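Local coordinates for protein exoglucanase A (Cellulomonas fimi, PDB 7CBD) that hydrolyses beta-1,4-glucosidic bonds of cellulose with inversion at the anomeric carbon, releasing cellobiose, here seen as its family 6 catalytic domain, at residues D55-I60 and G108-T113; A118-E123 and K175-K180. All coordinates share one frame; numbering follows the deposited sequence.

Contact 1 of 2, residues D55-I60 and G108-T113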
ATOM      1  N   ASP A  55       1.026 -11.475  -6.447  1.00  6.79           N
ATOM      2  CA  ASP A  55       2.143 -11.583  -5.510  1.00  8.09           C
ATOM      3  C   ASP A  55       3.003 -12.819  -5.728  1.00  8.53           C
ATOM      4  O   ASP A  55       3.951 -13.040  -4.966  1.00  9.18           O
ATOM      5  CB  ASP A  55       1.680 -11.480  -4.046  1.00 10.78           C
ATOM      6  CG  ASP A  55       0.650 -12.531  -3.662  1.00 13.64           C
ATOM      7  OD1 ASP A  55       0.160 -13.260  -4.543  1.00 14.21           O
ATOM      8  OD2 ASP A  55       0.326 -12.627  -2.456  1.00 17.23           O
ATOM      9  N   ARG A  56       2.702 -13.614  -6.747  1.00  8.22           N
ATOM     10  CA  ARG A  56       3.507 -14.758  -7.144  1.00  8.77           C
ATOM     11  C   ARG A  56       3.018 -15.182  -8.518  1.00  8.14           C
ATOM     12  O   ARG A  56       1.902 -14.841  -8.926  1.00  7.80           O
ATOM     13  CB  ARG A  56       3.397 -15.916  -6.145  1.00 10.95           C
ATOM     14  CG  ARG A  56       1.990 -16.196  -5.681  1.00 14.64           C
ATOM     15  CD  ARG A  56       1.954 -17.343  -4.672  1.00 20.00           C
ATOM     16  NE  ARG A  56       0.736 -17.363  -3.868  1.00 26.60           N
ATOM     17  CZ  ARG A  56       0.288 -18.424  -3.200  1.00 30.94           C
ATOM     18  NH1 ARG A  56      -0.828 -18.330  -2.489  1.00 32.65           N
ATOM     19  NH2 ARG A  56       0.948 -19.576  -3.240  1.00 32.73           N
ATOM     20  N   ILE A  57       3.855 -15.947  -9.218  1.00  7.34           N
ATOM     21  CA  ILE A  57       3.514 -16.372 -10.574  1.00  7.91           C
ATOM     22  C   ILE A  57       2.207 -17.160 -10.592  1.00  7.86           C
ATOM     23  O   ILE A  57       1.377 -16.989 -11.493  1.00  8.11           O
ATOM     24  CB  ILE A  57       4.684 -17.153 -11.195  1.00  8.11           C
ATOM     25  CG1 ILE A  57       5.777 -16.179 -11.630  1.00  8.14           C
ATOM     26  CG2 ILE A  57       4.201 -18.031 -12.357  1.00  8.94           C
ATOM     27  CD1 ILE A  57       7.147 -16.826 -11.768  1.00  8.54           C
ATOM     28  N   SER A  58       1.979 -18.000  -9.579  1.00  7.98           N
ATOM     29  CA  SER A  58       0.778 -18.829  -9.568  1.00  8.80           C
ATOM     30  C   SER A  58      -0.498 -18.011  -9.455  1.00  8.37           C
ATOM     31  O   SER A  58      -1.568 -18.517  -9.802  1.00  9.29           O
ATOM     32  CB  SER A  58       0.840 -19.860  -8.444  1.00  9.78           C
ATOM     33  OG  SER A  58       0.688 -19.252  -7.178  1.00 11.56           O
ATOM     34  N   ALA A  59      -0.417 -16.761  -8.990  1.00  7.75           N
ATOM     35  CA  ALA A  59      -1.604 -15.921  -8.918  1.00  8.46           C
ATOM     36  C   ALA A  59      -2.128 -15.535 -10.293  1.00  8.17           C
ATOM     37  O   ALA A  59      -3.288 -15.119 -10.408  1.00  7.89           O
ATOM     38  CB  ALA A  59      -1.312 -14.660  -8.105  1.00  8.90           C
ATOM     39  N   ILE A  60      -1.306 -15.649 -11.338  1.00  7.47           N
ATOM     40  CA  ILE A  60      -1.752 -15.243 -12.668  1.00  7.44           C
ATOM     41  C   ILE A  60      -2.861 -16.165 -13.161  1.00  8.48           C
ATOM     42  O   ILE A  60      -3.915 -15.705 -13.606  1.00  8.51           O
ATOM     43  CB  ILE A  60      -0.572 -15.152 -13.652  1.00  7.94           C
ATOM     44  CG1 ILE A  60       0.448 -14.124 -13.156  1.00  7.87           C
ATOM     45  CG2 ILE A  60      -1.076 -14.781 -15.054  1.00  9.58           C
ATOM     46  CD1 ILE A  60       1.810 -14.225 -13.845  1.00  7.86           C
ATOM     47  N   GLY A 108      10.862 -13.230  -1.426  1.00 23.78           N
ATOM     48  CA  GLY A 108      10.454 -13.326  -2.820  1.00 19.46           C
ATOM     49  C   GLY A 108      10.743 -14.703  -3.400  1.00 15.80           C
ATOM     50  O   GLY A 108      11.786 -15.295  -3.136  1.00 17.43           O
ATOM     51  N   GLU A 109       9.800 -15.199  -4.204  1.00 11.55           N
ATOM     52  CA  GLU A 109       9.960 -16.521  -4.806  1.00  9.92           C
ATOM     53  C   GLU A 109      11.058 -16.567  -5.865  1.00  9.43           C
ATOM     54  O   GLU A 109      11.575 -17.652  -6.147  1.00  9.65           O
ATOM     55  CB  GLU A 109       8.642 -17.020  -5.396  1.00 10.10           C
ATOM     56  CG  GLU A 109       8.199 -16.241  -6.622  1.00  9.27           C
ATOM     57  CD  GLU A 109       6.871 -16.713  -7.182  1.00  9.57           C
ATOM     58  OE1 GLU A 109       6.254 -17.630  -6.597  1.00 10.57           O
ATOM     59  OE2 GLU A 109       6.445 -16.156  -8.215  1.00  9.02           O
ATOM     60  N   LEU A 110      11.417 -15.435  -6.464  1.00  7.04           N
ATOM     61  CA  LEU A 110      12.455 -15.437  -7.491  1.00  7.28           C
ATOM     62  C   LEU A 110      13.770 -14.973  -6.887  1.00  7.29           C
ATOM     63  O   LEU A 110      13.813 -13.892  -6.279  1.00  8.61           O
ATOM     64  CB  LEU A 110      12.071 -14.509  -8.641  1.00  7.33           C
ATOM     65  CG  LEU A 110      10.801 -14.890  -9.409  1.00  7.45           C
ATOM     66  CD1 LEU A 110      10.523 -13.883 -10.516  1.00  7.88           C
ATOM     67  CD2 LEU A 110      10.907 -16.317  -9.956  1.00  8.59           C
ATOM     68  N   PRO A 111      14.853 -15.733  -7.029  1.00  8.27           N
ATOM     69  CA  PRO A 111      16.133 -15.298  -6.465  1.00  8.82           C
ATOM     70  C   PRO A 111      16.703 -14.127  -7.242  1.00  7.40           C
ATOM     71  O   PRO A 111      16.386 -13.901  -8.415  1.00  7.22           O
ATOM     72  CB  PRO A 111      17.046 -16.522  -6.628  1.00 11.80           C
ATOM     73  CG  PRO A 111      16.194 -17.643  -6.997  1.00 12.75           C
ATOM     74  CD  PRO A 111      14.926 -17.090  -7.599  1.00  9.88           C
ATOM     75  N   ALA A 112      17.592 -13.397  -6.564  1.00  7.72           N
ATOM     76  CA  ALA A 112      18.322 -12.279  -7.160  1.00  8.13           C
ATOM     77  C   ALA A 112      19.480 -12.834  -7.988  1.00  8.49           C
ATOM     78  O   ALA A 112      20.648 -12.781  -7.600  1.00  9.07           O
ATOM     79  CB  ALA A 112      18.824 -11.337  -6.075  1.00  9.00           C
ATOM     80  N   THR A 113      19.123 -13.416  -9.137  1.00  7.32           N
ATOM     81  CA  THR A 113      20.074 -13.976 -10.087  1.00  7.76           C
ATOM     82  C   THR A 113      19.539 -13.722 -11.487  1.00  8.48           C
ATOM     83  O   THR A 113      18.356 -13.426 -11.676  1.00  8.33           O
ATOM     84  CB  THR A 113      20.214 -15.498  -9.947  1.00  8.07           C
ATOM     85  OG1 THR A 113      18.942 -16.107 -10.208  1.00  7.91           O
ATOM     86  CG2 THR A 113      20.702 -15.889  -8.563  1.00  8.15           C
TER
HETATM   87  O   HOH W   1       4.183 -19.057  -7.840  1.00 10.73           O
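Glu109 reaches over from its loop and sets its carboxylate against the backbone at Arg56 and Ile57. From CB the side chain starts with CG lying between the backbone N and the carbonyl carbon (chi1 69°), then runs straight out, so that the neighbouring segment is met by the far end of the chain. Glu109 CD arrives 3.7 Å from Arg56 CB. Glu109 OE2 accepts the N-H of Ile57, 2.8 Å from Ile57 N with an angle of 160° at the hydrogen, on its syn side and only 17° out of the carboxylate plane. The same oxygen rests on the aliphatic chain of Ile57, with CG1 of that residue 3.5 Å from Glu109 OE2. Glu109 OE1 lies 3.4 Å from Arg56 CB and accepts a hydrogen bond from a water, which in turn accepts the N-H of Ser58. Two successive backbone N-H groups are thus served, one directly and one through water, and they may offset the nearby like charge of Asp95. The guanidinium of Arg56 turns elsewhere, to a salt bridge with Asp65. Ile57 CD1 adds a light apolar touch, 4.2 Å from Leu110 CD2. The arrangement is a carboxylate receiving successive backbone N-H groups of the turn at 56-59, and it ties together the loops that follow two neighbouring parallel strands, 52-54 and 87-93, of the family 6 alpha/beta barrel.

Contact 2 of 2, residues A118-E123 and K175-K180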
ATOM      1  N   ALA A 118      15.242 -13.696 -15.634  1.00  8.15           N
ATOM      2  CA  ALA A 118      14.662 -14.244 -16.857  1.00  9.00           C
ATOM      3  C   ALA A 118      13.258 -14.783 -16.598  1.00  8.72           C
ATOM      4  O   ALA A 118      12.361 -14.632 -17.436  1.00  9.40           O
ATOM      5  CB  ALA A 118      15.582 -15.310 -17.453  1.00 10.57           C
ATOM      6  N   ARG A 119      13.041 -15.393 -15.431  0.57  8.08           N
ATOM      7  CA  ARG A 119      11.710 -15.882 -15.082  0.57  8.18           C
ATOM      8  C   ARG A 119      10.751 -14.731 -14.801  0.57  7.51           C
ATOM      9  O   ARG A 119       9.570 -14.792 -15.164  0.57  8.18           O
ATOM     10  CB  ARG A 119      11.811 -16.792 -13.861  0.57  9.53           C
ATOM     11  CG  ARG A 119      10.597 -17.652 -13.605  0.57 10.88           C
ATOM     12  CD  ARG A 119      10.993 -18.892 -12.816  0.57 13.23           C
ATOM     13  NE  ARG A 119      12.433 -18.904 -12.565  0.57 17.18           N
ATOM     14  CZ  ARG A 119      13.042 -19.631 -11.631  0.57 19.91           C
ATOM     15  NH1 ARG A 119      12.346 -20.434 -10.837  0.57 22.10           N
ATOM     16  NH2 ARG A 119      14.356 -19.551 -11.495  0.57 19.67           N
ATOM     17  N   TYR A 120      11.234 -13.679 -14.140  1.00  7.51           N
ATOM     18  CA  TYR A 120      10.404 -12.496 -13.927  1.00  7.02           C
ATOM     19  C   TYR A 120       9.885 -11.949 -15.251  1.00  7.15           C
ATOM     20  O   TYR A 120       8.701 -11.631 -15.391  1.00  7.75           O
ATOM     21  CB  TYR A 120      11.223 -11.426 -13.215  1.00  6.82           C
ATOM     22  CG  TYR A 120      10.464 -10.153 -12.899  1.00  6.20           C
ATOM     23  CD1 TYR A 120       9.539 -10.115 -11.854  1.00  6.56           C
ATOM     24  CD2 TYR A 120      10.698  -8.979 -13.614  1.00  6.38           C
ATOM     25  CE1 TYR A 120       8.865  -8.949 -11.535  1.00  6.03           C
ATOM     26  CE2 TYR A 120      10.017  -7.801 -13.306  1.00  5.46           C
ATOM     27  CZ  TYR A 120       9.109  -7.797 -12.261  1.00  5.47           C
ATOM     28  OH  TYR A 120       8.445  -6.642 -11.948  1.00  6.24           O
ATOM     29  N   LYS A 121      10.763 -11.859 -16.247  1.00  7.45           N
ATOM     30  CA  LYS A 121      10.360 -11.321 -17.538  1.00  8.32           C
ATOM     31  C   LYS A 121       9.396 -12.259 -18.254  1.00  8.84           C
ATOM     32  O   LYS A 121       8.316 -11.842 -18.683  1.00  9.52           O
ATOM     33  CB  LYS A 121      11.593 -11.060 -18.406  1.00  9.34           C
ATOM     34  CG  LYS A 121      12.514  -9.969 -17.897  1.00 11.40           C
ATOM     35  CD  LYS A 121      13.726  -9.829 -18.796  1.00 13.16           C
ATOM     36  CE  LYS A 121      14.648  -8.707 -18.344  1.00 15.47           C
ATOM     37  NZ  LYS A 121      15.882  -8.687 -19.175  1.00 17.75           N
ATOM     38  N   SER A 122       9.764 -13.534 -18.386  0.67 10.32           N
ATOM     39  CA  SER A 122       9.057 -14.436 -19.288  0.67 11.98           C
ATOM     40  C   SER A 122       7.848 -15.109 -18.657  0.67 11.69           C
ATOM     41  O   SER A 122       6.874 -15.392 -19.364  0.67 12.87           O
ATOM     42  CB  SER A 122      10.015 -15.503 -19.827  0.67 14.28           C
ATOM     43  OG  SER A 122      10.329 -16.456 -18.828  0.67 16.05           O
ATOM     44  N   GLU A 123       7.884 -15.382 -17.352  1.00 11.08           N
ATOM     45  CA  GLU A 123       6.820 -16.115 -16.680  1.00 11.07           C
ATOM     46  C   GLU A 123       5.968 -15.253 -15.766  1.00  9.58           C
ATOM     47  O   GLU A 123       4.937 -15.731 -15.274  1.00 10.45           O
ATOM     48  CB  GLU A 123       7.399 -17.289 -15.870  1.00 14.39           C
ATOM     49  CG  GLU A 123       8.069 -18.362 -16.710  1.00 19.16           C
ATOM     50  CD  GLU A 123       8.863 -19.363 -15.873  1.00 24.46           C
ATOM     51  OE1 GLU A 123       8.406 -19.724 -14.764  1.00 26.57           O
ATOM     52  OE2 GLU A 123       9.958 -19.780 -16.322  1.00 26.69           O
ATOM     53  N   LYS A 175      12.406  -1.578 -15.059  1.00  6.38           N
ATOM     54  CA  LYS A 175      12.443  -1.108 -16.444  1.00  7.18           C
ATOM     55  C   LYS A 175      11.598  -1.999 -17.348  1.00  7.33           C
ATOM     56  O   LYS A 175      10.816  -1.508 -18.172  1.00  7.21           O
ATOM     57  CB  LYS A 175      13.884  -1.038 -16.961  1.00  8.31           C
ATOM     58  CG  LYS A 175      13.958  -0.854 -18.481  1.00  9.61           C
ATOM     59  CD  LYS A 175      15.374  -0.829 -19.028  1.00 11.46           C
ATOM     60  CE  LYS A 175      15.400  -1.136 -20.543  1.00 11.98           C
ATOM     61  NZ  LYS A 175      14.635  -0.160 -21.397  1.00 12.21           N
ATOM     62  N   TYR A 176      11.744  -3.319 -17.207  1.00  6.98           N
ATOM     63  CA  TYR A 176      11.009  -4.242 -18.066  1.00  7.47           C
ATOM     64  C   TYR A 176       9.508  -4.137 -17.826  1.00  7.69           C
ATOM     65  O   TYR A 176       8.718  -4.099 -18.776  1.00  7.81           O
ATOM     66  CB  TYR A 176      11.499  -5.665 -17.820  1.00  7.42           C
ATOM     67  CG  TYR A 176      11.007  -6.661 -18.843  1.00  7.75           C
ATOM     68  CD1 TYR A 176      11.661  -6.812 -20.061  1.00  8.68           C
ATOM     69  CD2 TYR A 176       9.882  -7.442 -18.598  1.00  7.84           C
ATOM     70  CE1 TYR A 176      11.217  -7.728 -20.998  1.00  9.51           C
ATOM     71  CE2 TYR A 176       9.430  -8.358 -19.532  1.00  7.89           C
ATOM     72  CZ  TYR A 176      10.097  -8.489 -20.731  1.00  8.92           C
ATOM     73  OH  TYR A 176       9.649  -9.400 -21.660  1.00 10.24           O
ATOM     74  N   ALA A 177       9.096  -4.103 -16.554  1.00  7.07           N
ATOM     75  CA  ALA A 177       7.685  -3.955 -16.223  1.00  6.63           C
ATOM     76  C   ALA A 177       7.127  -2.680 -16.833  1.00  5.49           C
ATOM     77  O   ALA A 177       6.076  -2.697 -17.486  1.00  6.78           O
ATOM     78  CB  ALA A 177       7.509  -3.953 -14.705  1.00  7.67           C
ATOM     79  N   LEU A 178       7.838  -1.563 -16.647  1.00  5.49           N
ATOM     80  CA  LEU A 178       7.378  -0.286 -17.184  1.00  6.97           C
ATOM     81  C   LEU A 178       7.311  -0.309 -18.706  1.00  6.85           C
ATOM     82  O   LEU A 178       6.336   0.174 -19.296  1.00  6.97           O
ATOM     83  CB  LEU A 178       8.287   0.843 -16.706  1.00  7.14           C
ATOM     84  CG  LEU A 178       8.206   1.202 -15.219  1.00  6.52           C
ATOM     85  CD1 LEU A 178       9.269   2.228 -14.903  1.00  7.22           C
ATOM     86  CD2 LEU A 178       6.840   1.741 -14.851  1.00  7.30           C
ATOM     87  N   ASP A 179       8.332  -0.870 -19.363  1.00  6.83           N
ATOM     88  CA  ASP A 179       8.335  -0.913 -20.823  1.00  7.34           C
ATOM     89  C   ASP A 179       7.149  -1.715 -21.343  1.00  6.90           C
ATOM     90  O   ASP A 179       6.441  -1.282 -22.264  1.00  7.81           O
ATOM     91  CB  ASP A 179       9.638  -1.535 -21.342  1.00  7.97           C
ATOM     92  CG  ASP A 179      10.833  -0.585 -21.294  1.00  7.51           C
ATOM     93  OD1 ASP A 179      10.651   0.651 -21.178  1.00  7.90           O
ATOM     94  OD2 ASP A 179      11.975  -1.090 -21.396  1.00  8.61           O
ATOM     95  N   LYS A 180       6.917  -2.898 -20.765  1.00  6.51           N
ATOM     96  CA  LYS A 180       5.849  -3.765 -21.254  1.00  6.98           C
ATOM     97  C   LYS A 180       4.476  -3.185 -20.951  1.00  6.36           C
ATOM     98  O   LYS A 180       3.566  -3.260 -21.782  1.00  8.71           O
ATOM     99  CB  LYS A 180       5.986  -5.159 -20.646  1.00  9.15           C
ATOM    100  CG  LYS A 180       7.209  -5.907 -21.148  1.00 10.65           C
ATOM    101  CD  LYS A 180       6.980  -6.464 -22.538  1.00 15.19           C
ATOM    102  CE  LYS A 180       5.983  -7.617 -22.493  1.00 17.94           C
ATOM    103  NZ  LYS A 180       5.954  -8.423 -23.751  1.00 20.09           N
TER
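The two helical segments run in roughly the same direction and come nearest at Lys121 and Tyr176, whose CA atoms are 7.1 Å apart, with a wider pi-type turn in the first segment at 120-123. Tyr176 fills the gap between them. Its CG is anti to the backbone N (chi1 -168°), which swings the ring out toward the first helix and presents a face to Lys121. The extended methylene chain of that lysine is laid across this face: Lys121 CB comes in at one side, 3.6 Å from Tyr176 CE2, and Lys121 CD leaves at the other, over Tyr176 CD1. Between these, Lys121 CG stands 3.6 Å from the centroid of the Tyr176 ring and 8° off the ring normal, a CH-pi contact almost exactly over the middle. The opposite face is covered by Lys180 CG, 3.7 Å above the plane of the Tyr176 ring but shifted toward its rim, so the ring lies between the hydrocarbon parts of two lysines. Its hydroxyl is hydrogen-bonded to Asp126, further along helix 114-132, which fixes the end of the ring. Deeper in, Tyr120 OH comes 4.0 Å from Ala177 CB while bonding to Glu147. Ile125 continues the packing from helix 114-132 against Tyr176 and Ala177. The helices concerned, 114-132 and 161-182, link successive parallel strands 87-93, 141-146 and 187-192, and pack side by side in the helical layer around the barrel.

In the fold
The contacts share one element: the loop of contact 1 leads straight into helix 114-132, which supplies the first segment of contact 2. They also touch, with Leu110 CD1 3.7 Å from Tyr120 CA and Ile57 lying against the backbone of Glu123. Both are partly buried and lie away from Asp149 and Asp371, the predicted catalytic residues. Contact 1 joins loops beyond the strand ends and relies on a carboxylate, backbone N-H groups and a water, with little apolar surface. Contact 2, between two helices outside the sheet, buries more area and rests on hydrocarbon against an aromatic face, with the polar ends of its tyrosines satisfied by residues beyond the segments.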